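Local coordinates for glycosyl hydrolase (Rhizobium leguminosarum bv. trifolii, PDB 5NDX), which probably hydrolyses O-glycosidic bonds as a family 39 glycoside hydrolase, the bacterial orthologue of human alpha-L-iduronidase, at residues A[223-228]-A[268-273]; A[233-238]-A[289-294]; A[240-245]-A[297-302]. The protein carries 2 engineered substitutions. One frame throughout, in Å; residues are numbered along the deposited sequence.

Contact 1. Residues A[223-228]-A[268-273]; sequences GVNGSK and PQLGWS. With 8U8 ((2~{R},3~{S},4~{S},5~{R},6~{S})-6-(4-methyl-2-oxidanylidene-chromen-7-yl)oxy-3,4,5-tris(oxidanyl)oxane-2-carboxylic acid), chain M; SO4 (sulfate ion), chain C.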
loop_
_atom_site.group_PDB
_atom_site.type_symbol
_atom_site.label_atom_id
_atom_site.label_comp_id
_atom_site.label_asym_id
_atom_site.label_seq_id
_atom_site.Cartn_x
_atom_site.Cartn_y
_atom_site.Cartn_z
ATOM N N GLY A 223 -1.543 -4.660 -15.726
ATOM C CA GLY A 223 -0.445 -4.825 -16.673
ATOM C C GLY A 223 -0.577 -5.933 -17.713
ATOM O O GLY A 223 -0.081 -5.813 -18.819
ATOM N N VAL A 224 -1.224 -7.017 -17.353
ATOM C CA VAL A 224 -1.364 -8.150 -18.272
ATOM C C VAL A 224 -2.469 -9.073 -17.754
ATOM O O VAL A 224 -2.814 -9.080 -16.572
ATOM C CB VAL A 224 -0.033 -8.932 -18.504
ATOM C CG1 VAL A 224 0.376 -9.704 -17.255
ATOM C CG2 VAL A 224 -0.101 -9.855 -19.728
ATOM N N ASN A 225 -3.039 -9.798 -18.694
ATOM C CA ASN A 225 -4.114 -10.713 -18.464
ATOM C C ASN A 225 -3.772 -11.828 -17.478
ATOM O O ASN A 225 -2.618 -12.198 -17.337
ATOM C CB ASN A 225 -4.514 -11.352 -19.830
ATOM C CG ASN A 225 -5.924 -11.879 -19.822
ATOM O OD1 ASN A 225 -6.779 -11.477 -18.983
ATOM N ND2 ASN A 225 -6.213 -12.773 -20.782
ATOM N N GLY A 226 -4.805 -12.339 -16.820
ATOM C CA GLY A 226 -4.732 -13.486 -15.921
ATOM C C GLY A 226 -4.319 -14.724 -16.695
ATOM O O GLY A 226 -4.734 -14.865 -17.811
ATOM N N SER A 227 -3.448 -15.569 -16.120
ATOM C CA SER A 227 -3.044 -16.810 -16.752
ATOM C C SER A 227 -2.327 -17.676 -15.736
ATOM O O SER A 227 -1.762 -17.173 -14.782
ATOM C CB SER A 227 -2.075 -16.479 -17.900
ATOM O OG SER A 227 -1.580 -17.630 -18.463
ATOM N N LYS A 228 -2.250 -18.970 -16.013
ATOM C CA LYS A 228 -1.343 -19.867 -15.306
ATOM C C LYS A 228 0.073 -19.712 -15.800
ATOM O O LYS A 228 1.011 -20.135 -15.103
ATOM C CB LYS A 228 -1.695 -21.340 -15.549
ATOM C CG LYS A 228 -3.115 -21.735 -15.263
ATOM C CD LYS A 228 -3.397 -21.492 -13.819
ATOM C CE LYS A 228 -4.805 -21.948 -13.452
ATOM N NZ LYS A 228 -4.959 -21.485 -12.045
ATOM N N PRO A 268 0.231 -5.582 -11.593
ATOM C CA PRO A 268 0.935 -5.954 -12.818
ATOM C C PRO A 268 0.269 -7.086 -13.574
ATOM O O PRO A 268 0.353 -7.140 -14.800
ATOM C CB PRO A 268 2.337 -6.316 -12.343
ATOM C CG PRO A 268 2.335 -6.197 -10.864
ATOM C CD PRO A 268 1.045 -5.724 -10.378
ATOM N N GLN A 269 -0.401 -7.985 -12.867
ATOM C CA GLN A 269 -1.127 -9.066 -13.531
ATOM C C GLN A 269 -2.443 -9.372 -12.841
ATOM O O GLN A 269 -2.513 -9.494 -11.591
ATOM C CB GLN A 269 -0.270 -10.325 -13.614
ATOM C CG GLN A 269 -0.903 -11.464 -14.434
ATOM C CD GLN A 269 0.041 -12.608 -14.788
ATOM O OE1 GLN A 269 1.115 -12.777 -14.192
ATOM N NE2 GLN A 269 -0.360 -13.413 -15.774
ATOM N N LEU A 270 -3.488 -9.505 -13.650
ATOM C CA LEU A 270 -4.796 -10.015 -13.189
ATOM C C LEU A 270 -4.692 -11.373 -12.505
ATOM O O LEU A 270 -3.784 -12.165 -12.800
ATOM C CB LEU A 270 -5.819 -10.088 -14.341
ATOM C CG LEU A 270 -6.360 -8.717 -14.730
ATOM C CD1 LEU A 270 -6.404 -8.457 -16.250
ATOM C CD2 LEU A 270 -7.737 -8.449 -14.053
ATOM N N GLY A 271 -5.613 -11.627 -11.574
ATOM C CA GLY A 271 -5.735 -12.981 -10.926
ATOM C C GLY A 271 -4.776 -13.223 -9.744
ATOM O O GLY A 271 -3.782 -13.931 -9.867
ATOM N N TRP A 272 -5.107 -12.635 -8.598
ATOM C CA TRP A 272 -4.221 -12.617 -7.430
ATOM C C TRP A 272 -3.788 -13.985 -6.955
ATOM O O TRP A 272 -2.677 -14.153 -6.396
ATOM C CB TRP A 272 -4.911 -11.901 -6.249
ATOM C CG TRP A 272 -5.957 -12.687 -5.512
ATOM C CD1 TRP A 272 -7.310 -12.662 -5.737
ATOM C CD2 TRP A 272 -5.756 -13.592 -4.429
ATOM N NE1 TRP A 272 -7.946 -13.495 -4.861
ATOM C CE2 TRP A 272 -7.021 -14.079 -4.051
ATOM C CE3 TRP A 272 -4.633 -14.047 -3.749
ATOM C CZ2 TRP A 272 -7.190 -14.989 -3.022
ATOM C CZ3 TRP A 272 -4.791 -14.960 -2.727
ATOM C CH2 TRP A 272 -6.052 -15.430 -2.372
ATOM N N SER A 273 -4.694 -14.949 -7.079
ATOM C CA SER A 273 -4.452 -16.268 -6.519
ATOM C C SER A 273 -3.695 -17.234 -7.449
ATOM O O SER A 273 -3.307 -18.321 -7.018
ATOM C CB SER A 273 -5.768 -16.916 -6.069
ATOM O OG SER A 273 -6.552 -17.241 -7.210
HETATM C C15 8U8 M . -14.302 -11.563 -14.545
HETATM C C13 8U8 M . -13.554 -10.429 -14.935
HETATM C C14 8U8 M . -13.664 -9.978 -16.253
HETATM C C16 8U8 M . -12.971 -8.837 -16.669
HETATM O O9 8U8 M . -13.092 -8.520 -17.851
HETATM O O8 8U8 M . -12.153 -8.140 -15.802
HETATM C C11 8U8 M . -12.111 -8.485 -14.474
HETATM C C10 8U8 M . -11.384 -7.680 -13.590
HETATM C C12 8U8 M . -12.802 -9.644 -14.027
HETATM C C7 8U8 M . -12.756 -9.939 -12.650
HETATM C C8 8U8 M . -12.032 -9.128 -11.770
HETATM C C9 8U8 M . -11.331 -8.001 -12.229
HETATM O O2 8U8 M . -10.633 -7.152 -11.393
HETATM C C5 8U8 M . -10.052 -7.553 -10.092
HETATM O O1 8U8 M . -9.323 -8.777 -10.271
HETATM C C1 8U8 M . -8.984 -9.502 -9.152
HETATM C C6 8U8 M . -7.679 -9.959 -9.477
HETATM O O7 8U8 M . -7.323 -11.000 -8.936
HETATM O O6 8U8 M . -7.034 -9.259 -10.236
HETATM C C2 8U8 M . -8.824 -8.711 -7.818
HETATM O O5 8U8 M . -7.559 -8.018 -7.837
HETATM C C3 8U8 M . -10.042 -7.735 -7.510
HETATM O O4 8U8 M . -10.741 -8.191 -6.405
HETATM C C4 8U8 M . -10.992 -7.589 -8.741
HETATM O O3 8U8 M . -11.881 -6.423 -8.503
HETATM S S SO4 C . -2.513 -24.128 -9.710
HETATM O O1 SO4 C . -3.549 -23.157 -9.600
HETATM O O2 SO4 C . -1.311 -23.467 -10.113
HETATM O O3 SO4 C . -2.973 -25.043 -10.713
HETATM O O4 SO4 C . -2.249 -24.825 -8.491
HETATM O O HOH W 1 -2.813 -14.791 -13.291
#
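The indole of Trp272 has Ser273 CB over the centre of one face, 3.6 Å above the ring plane, while at its edge Trp272 CD1 lies 3.6 Å from the ligand carboxylate oxygen O7; Phe316 stacks with the same ring. The second flat group is the amide of Gln269. Its NE2 reaches Asn225 O at 3.0 Å, and the acceptor lies only 14° out of the amide plane, so the bond fixes the rotation of the amide. Gln269 CG is anti to its backbone N (chi1 -174°) and the chain runs on extended, alongside Val224, whose CG1 sits 3.6 Å from Gln269 CG. An alanine in place of Gln269 would remove the hydrogen bond to Asn225 O and the CG contact with Val224 CG1, and would probably leave the 223-228 loop less firmly held. The backbones are joined as well: Leu270 N donates a hydrogen bond to Val224 O at 3.0 Å, nearly along the C=O axis (C=O...N 172°). The two segments are neighbouring loops of a (beta/alpha)8 TIM barrel, following the consecutive parallel strands 216-219 and 261-263, and the second of them lines the ligand pocket. There Gly271 N donates to 8U8 O6 at 3.1 Å and Trp272 N to 8U8 O7 at 2.8 Å, so that successive backbone amides hold the two carboxylate oxygens, one each. Leu270 turns its CD2 branch to the coumarin carbon C10 and its CD1 branch to Asn225 CA. A water accepts from Ser227 N, and its oxygen lies 2.8 Å from Leu270 O, bridging the segments.

Contact 2. Residues A[233-238]-A[289-294]; sequences PKTNAI and ARIIEQ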
loop_
_atom_site.group_PDB
_atom_site.type_symbol
_atom_site.label_atom_id
_atom_site.label_comp_id
_atom_site.label_asym_id
_atom_site.label_seq_id
_atom_site.Cartn_x
_atom_site.Cartn_y
_atom_site.Cartn_z
ATOM N N PRO A 233 4.021 -8.536 -17.674
ATOM C CA PRO A 233 3.315 -7.231 -17.549
ATOM C C PRO A 233 3.736 -6.178 -18.594
ATOM O O PRO A 233 4.910 -6.056 -18.874
ATOM C CB PRO A 233 3.718 -6.742 -16.146
ATOM C CG PRO A 233 3.994 -8.011 -15.379
ATOM C CD PRO A 233 4.639 -8.946 -16.402
ATOM N N LYS A 234 2.785 -5.464 -19.181
ATOM C CA LYS A 234 3.059 -4.333 -20.097
ATOM C C LYS A 234 2.742 -3.026 -19.340
ATOM O O LYS A 234 1.622 -2.542 -19.378
ATOM C CB LYS A 234 2.167 -4.420 -21.378
ATOM C CG LYS A 234 2.659 -5.379 -22.461
ATOM C CD LYS A 234 3.154 -6.694 -21.856
ATOM C CE LYS A 234 3.395 -7.900 -22.805
ATOM N NZ LYS A 234 2.359 -8.958 -22.526
ATOM N N THR A 235 3.704 -2.512 -18.609
ATOM C CA THR A 235 3.415 -1.462 -17.643
ATOM C C THR A 235 3.042 -0.146 -18.342
ATOM O O THR A 235 2.099 0.533 -17.909
ATOM C CB THR A 235 4.553 -1.262 -16.633
ATOM O OG1 THR A 235 5.786 -1.060 -17.325
ATOM C CG2 THR A 235 4.706 -2.462 -15.762
ATOM N N ASN A 236 3.782 0.229 -19.376
ATOM C CA ASN A 236 3.456 1.456 -20.113
ATOM C C ASN A 236 2.058 1.449 -20.718
ATOM O O ASN A 236 1.437 2.540 -20.842
ATOM C CB ASN A 236 4.535 1.831 -21.161
ATOM C CG ASN A 236 5.656 2.754 -20.580
ATOM O OD1 ASN A 236 6.856 2.489 -20.760
ATOM N ND2 ASN A 236 5.285 3.810 -19.922
ATOM N N ALA A 237 1.504 0.262 -21.007
ATOM C CA ALA A 237 0.156 0.219 -21.566
ATOM C C ALA A 237 -0.917 0.575 -20.546
ATOM O O ALA A 237 -2.025 0.968 -20.912
ATOM C CB ALA A 237 -0.132 -1.130 -22.233
ATOM N N ILE A 238 -0.607 0.433 -19.262
ATOM C CA ILE A 238 -1.522 0.878 -18.225
ATOM C C ILE A 238 -1.743 2.382 -18.378
ATOM O O ILE A 238 -2.863 2.842 -18.391
ATOM C CB ILE A 238 -1.016 0.552 -16.804
ATOM C CG1 ILE A 238 -0.975 -0.973 -16.583
ATOM C CG2 ILE A 238 -1.896 1.223 -15.750
ATOM C CD1 ILE A 238 -0.192 -1.390 -15.326
ATOM N N ALA A 289 7.273 0.253 -8.399
ATOM C CA ALA A 289 7.887 1.538 -8.493
ATOM C C ALA A 289 7.924 2.050 -9.953
ATOM O O ALA A 289 7.722 3.252 -10.217
ATOM C CB ALA A 289 9.262 1.536 -7.849
ATOM N N ARG A 290 8.170 1.139 -10.888
ATOM C CA ARG A 290 8.202 1.480 -12.278
ATOM C C ARG A 290 6.851 1.992 -12.784
ATOM O O ARG A 290 6.801 2.983 -13.501
ATOM C CB ARG A 290 8.691 0.290 -13.101
ATOM C CG ARG A 290 8.431 0.371 -14.570
ATOM C CD ARG A 290 9.220 -0.707 -15.265
ATOM N NE ARG A 290 8.861 -0.849 -16.653
ATOM C CZ ARG A 290 9.566 -0.447 -17.708
ATOM N NH1 ARG A 290 10.704 0.173 -17.616
ATOM N NH2 ARG A 290 9.056 -0.641 -18.899
ATOM N N ILE A 291 5.784 1.317 -12.419
ATOM C CA ILE A 291 4.419 1.767 -12.727
ATOM C C ILE A 291 4.129 3.182 -12.149
ATOM O O ILE A 291 3.608 4.092 -12.841
ATOM C CB ILE A 291 3.416 0.765 -12.222
ATOM C CG1 ILE A 291 3.429 -0.475 -13.129
ATOM C CG2 ILE A 291 2.005 1.329 -12.172
ATOM C CD1 ILE A 291 2.799 -1.681 -12.487
ATOM N N ILE A 292 4.520 3.374 -10.902
ATOM C CA ILE A 292 4.410 4.675 -10.280
ATOM C C ILE A 292 5.190 5.736 -11.034
ATOM O O ILE A 292 4.645 6.819 -11.353
ATOM C CB ILE A 292 4.808 4.607 -8.793
ATOM C CG1 ILE A 292 3.668 3.888 -8.029
ATOM C CG2 ILE A 292 5.136 6.002 -8.254
ATOM C CD1 ILE A 292 4.042 3.328 -6.663
ATOM N N GLU A 293 6.456 5.448 -11.351
ATOM C CA GLU A 293 7.258 6.459 -12.010
ATOM C C GLU A 293 6.705 6.826 -13.403
ATOM O O GLU A 293 6.751 7.998 -13.807
ATOM C CB GLU A 293 8.718 6.029 -12.071
ATOM C CG GLU A 293 9.658 7.097 -12.592
ATOM C CD GLU A 293 9.803 7.156 -14.110
ATOM O OE1 GLU A 293 9.413 6.213 -14.824
ATOM O OE2 GLU A 293 10.383 8.171 -14.572
ATOM N N GLN A 294 6.199 5.839 -14.129
ATOM C CA GLN A 294 5.562 6.083 -15.408
ATOM C C GLN A 294 4.325 7.000 -15.285
ATOM O O GLN A 294 4.109 7.881 -16.126
ATOM C CB GLN A 294 5.141 4.767 -16.082
ATOM C CG GLN A 294 6.290 3.926 -16.608
ATOM C CD GLN A 294 5.876 2.481 -16.904
ATOM O OE1 GLN A 294 4.829 2.012 -16.509
ATOM N NE2 GLN A 294 6.740 1.766 -17.531
HETATM O O HOH W 2 2.198 2.081 -15.704
#
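The tight part of this contact is built round Thr235. Its hydroxyl takes the position between backbone N and carbonyl carbon (chi1 53°), which turns OG1 to the polar side and CG2 to the apolar one. Gln294 NE2 donates to Thr235 OG1 at 3.0 Å, with the hydroxyl only 11° out of the amide plane. On the methyl side, Thr235 CG2 lies 3.5 Å from Ile291 CG1, the two side chains crossing obliquely. Arg290, extended from CG to NE, brings the edge of its guanidinium to the same hydroxyl, and Gln294 NE2 stands 3.3 Å above one guanidinium face, toward the rim. Both Arg290 NE and Thr235 OG1 also bond to Asp416 OD1, a carboxylate likely to balance the buried arginine charge. The helices involved, 235-252 and 282-300, follow consecutive strands of the TIM barrel and pack as neighbours in its outer layer; Asp416 lies in the loop after strand 407-413 of the nine-stranded sheet, so the loop following that strand is bonded to this helix pair. Packing is looser where Ile238 and Ile291 cross at about a right angle and their CD1 methyls are 4.1 Å apart. A water bridges backbone and amide, donating to Thr235 O at 2.7 Å and to Gln294 OE1 at 2.8 Å. The more open side belongs to Asn236, the one partly exposed residue among those in touch: its amide is stacked over that of Gln294 with the planes 28° apart, Asn236 CG lying 3.4 Å from Gln294 NE2.

Contact 3. Residues A[240-245]-A[297-302]; sequences DRTLLV and RRIIAP. With SO4 (sulfate ion), chain E.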
loop_
_atom_site.group_PDB
_atom_site.type_symbol
_atom_site.label_atom_id
_atom_site.label_comp_id
_atom_site.label_asym_id
_atom_site.label_seq_id
_atom_site.Cartn_x
_atom_site.Cartn_y
_atom_site.Cartn_z
ATOM N N ASP A 240 -1.046 4.084 -21.143
ATOM C CA ASP A 240 -1.643 4.295 -22.471
ATOM C C ASP A 240 -3.163 4.165 -22.404
ATOM O O ASP A 240 -3.884 5.034 -22.930
ATOM C CB ASP A 240 -1.100 3.316 -23.527
ATOM C CG ASP A 240 0.385 3.470 -23.757
ATOM O OD1 ASP A 240 0.946 4.542 -23.448
ATOM O OD2 ASP A 240 1.007 2.495 -24.222
ATOM N N ARG A 241 -3.660 3.112 -21.761
ATOM C CA ARG A 241 -5.103 2.950 -21.703
ATOM C C ARG A 241 -5.775 4.011 -20.848
ATOM O O ARG A 241 -6.883 4.427 -21.173
ATOM C CB ARG A 241 -5.526 1.530 -21.326
ATOM C CG ARG A 241 -5.080 0.480 -22.376
ATOM C CD ARG A 241 -5.787 -0.841 -22.127
ATOM N NE ARG A 241 -5.593 -1.264 -20.747
ATOM C CZ ARG A 241 -4.503 -1.867 -20.302
ATOM N NH1 ARG A 241 -3.514 -2.160 -21.133
ATOM N NH2 ARG A 241 -4.417 -2.204 -19.007
ATOM N N THR A 242 -5.106 4.479 -19.793
ATOM C CA THR A 242 -5.641 5.555 -18.954
ATOM C C THR A 242 -5.784 6.858 -19.757
ATOM O O THR A 242 -6.792 7.561 -19.636
ATOM C CB THR A 242 -4.771 5.764 -17.682
ATOM O OG1 THR A 242 -4.685 4.512 -16.987
ATOM C CG2 THR A 242 -5.373 6.833 -16.751
ATOM N N LEU A 243 -4.779 7.165 -20.563
ATOM C CA LEU A 243 -4.795 8.351 -21.404
ATOM C C LEU A 243 -5.824 8.229 -22.547
ATOM O O LEU A 243 -6.395 9.232 -22.943
ATOM C CB LEU A 243 -3.407 8.666 -21.950
ATOM C CG LEU A 243 -2.380 9.146 -20.923
ATOM C CD1 LEU A 243 -1.040 9.365 -21.603
ATOM C CD2 LEU A 243 -2.838 10.407 -20.232
ATOM N N LEU A 244 -6.071 7.007 -23.026
ATOM C CA LEU A 244 -7.136 6.747 -23.993
ATOM C C LEU A 244 -8.472 7.092 -23.381
ATOM O O LEU A 244 -9.325 7.668 -24.031
ATOM C CB LEU A 244 -7.157 5.279 -24.406
ATOM C CG LEU A 244 -7.945 4.921 -25.648
ATOM C CD1 LEU A 244 -7.222 5.483 -26.866
ATOM C CD2 LEU A 244 -8.032 3.402 -25.777
ATOM N N VAL A 245 -8.667 6.714 -22.131
ATOM C CA VAL A 245 -9.940 7.010 -21.427
ATOM C C VAL A 245 -10.080 8.520 -21.267
ATOM O O VAL A 245 -11.144 9.113 -21.518
ATOM C CB VAL A 245 -10.028 6.286 -20.063
ATOM C CG1 VAL A 245 -11.255 6.700 -19.260
ATOM C CG2 VAL A 245 -10.016 4.782 -20.267
ATOM N N ARG A 297 5.772 10.566 -14.549
ATOM C CA ARG A 297 6.460 11.181 -15.663
ATOM C C ARG A 297 5.541 11.414 -16.903
ATOM O O ARG A 297 5.674 12.413 -17.574
ATOM C CB ARG A 297 7.664 10.344 -16.030
ATOM C CG ARG A 297 8.414 10.802 -17.291
ATOM C CD ARG A 297 9.723 10.061 -17.475
ATOM N NE ARG A 297 9.550 8.617 -17.203
ATOM C CZ ARG A 297 9.058 7.715 -18.049
ATOM N NH1 ARG A 297 8.760 8.036 -19.300
ATOM N NH2 ARG A 297 8.901 6.469 -17.648
ATOM N N ARG A 298 4.630 10.512 -17.191
ATOM C CA ARG A 298 3.828 10.559 -18.413
ATOM C C ARG A 298 2.439 11.151 -18.227
ATOM O O ARG A 298 1.821 11.569 -19.221
ATOM C CB ARG A 298 3.685 9.151 -19.022
ATOM C CG ARG A 298 5.026 8.543 -19.433
ATOM C CD ARG A 298 4.903 7.167 -20.130
ATOM N NE ARG A 298 4.030 7.305 -21.284
ATOM C CZ ARG A 298 3.230 6.378 -21.804
ATOM N NH1 ARG A 298 3.181 5.138 -21.357
ATOM N NH2 ARG A 298 2.424 6.711 -22.784
ATOM N N ILE A 299 1.903 11.146 -16.994
ATOM C CA ILE A 299 0.590 11.703 -16.773
ATOM C C ILE A 299 0.652 13.013 -15.938
ATOM O O ILE A 299 0.135 14.048 -16.377
ATOM C CB ILE A 299 -0.414 10.695 -16.182
ATOM C CG1 ILE A 299 -0.525 9.461 -17.080
ATOM C CG2 ILE A 299 -1.807 11.328 -16.122
ATOM C CD1 ILE A 299 -1.510 8.403 -16.578
ATOM N N ILE A 300 1.283 12.962 -14.773
ATOM C CA ILE A 300 1.199 14.038 -13.803
ATOM C C ILE A 300 2.091 15.197 -14.191
ATOM O O ILE A 300 1.611 16.305 -14.252
ATOM C CB ILE A 300 1.534 13.558 -12.400
ATOM C CG1 ILE A 300 0.501 12.515 -11.975
ATOM C CG2 ILE A 300 1.570 14.733 -11.416
ATOM C CD1 ILE A 300 0.854 11.774 -10.716
ATOM N N ALA A 301 3.366 14.943 -14.467
ATOM C CA ALA A 301 4.283 15.996 -14.795
ATOM C C ALA A 301 3.860 16.857 -15.997
ATOM O O ALA A 301 3.887 18.057 -15.872
ATOM C CB ALA A 301 5.678 15.477 -15.008
ATOM N N PRO A 302 3.485 16.257 -17.135
ATOM C CA PRO A 302 3.012 17.072 -18.266
ATOM C C PRO A 302 1.574 17.505 -18.125
ATOM O O PRO A 302 1.038 18.066 -19.047
ATOM C CB PRO A 302 3.132 16.118 -19.478
ATOM C CG PRO A 302 3.323 14.737 -18.925
ATOM C CD PRO A 302 3.429 14.814 -17.432
HETATM S S SO4 E . 9.067 11.284 -21.177
HETATM O O1 SO4 E . 10.403 10.799 -21.581
HETATM O O2 SO4 E . 9.226 12.359 -20.164
HETATM O O3 SO4 E . 8.353 11.809 -22.365
HETATM O O4 SO4 E . 8.276 10.157 -20.642
#
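Asp240 OD1 is gripped by two bonds, both from the end of Arg298. The shorter and straighter comes from Arg298 NH2, 2.7 Å from Asp240 OD1 with an N-H...O angle of 161°, and it meets the oxygen nearly along its C-O axis. Arg298 NH1 approaches Asp240 OD1 at 3.1 Å from above the carboxylate plane and is more bent, at 136°. This salt bridge crosses between two adjacent outer helices of the (beta/alpha)8 barrel, 235-252 and 282-300, at the exposed margin of their interface. Both nitrogens converge on one oxygen, so this is not a two-on-two pair, and the carboxylate plane is turned 67° from the guanidinium plane. A bend at chi3 of Arg298 directs the guanidinium toward the other helix. Beneath the charges the interface becomes apolar: Leu243 and Ile299 slide past each other in opposite directions, Leu243 CD2 lying 4.0 Å from Ile299 CG1. Ile299 also crosses Thr242 at about a right angle, its CD1 4.2 Å from Thr242 CG2, while the Thr242 hydroxyl is bonded to Ile238 O within its own helix. Arg297, on the same helix as Arg298, turns to Glu293 and to Asp391 in salt bridges instead of to segment 240-245, and its NH1 donates to O4 of a sulfate, probably from the crystallisation liquor, at 2.6 Å.

In the fold
Contacts 2 and 3 are successive levels of one interface between helices 235-252 and 282-300, their centres 11 Å apart, and a weak hydrogen bond from Arg298 NH1 to Asn236 O, 3.2 Å long, joins them. Contact 1 joins the loops that lead into these helices; its centre lies 15 Å from contact 2 and 22 Å from contact 3. Gly223 O and Lys234 N, 2.9 Å apart, probably hydrogen-bond loop to helix start, and Ile238 CD1 packs on Gly223 N. Contact 1 alone touches the ligand: the Leu270 side chain is about 7 Å from that of Gln146, the engineered residue at the predicted proton-donor position, whereas the Ile238 side chain stays about 12 Å from a bound 8U8.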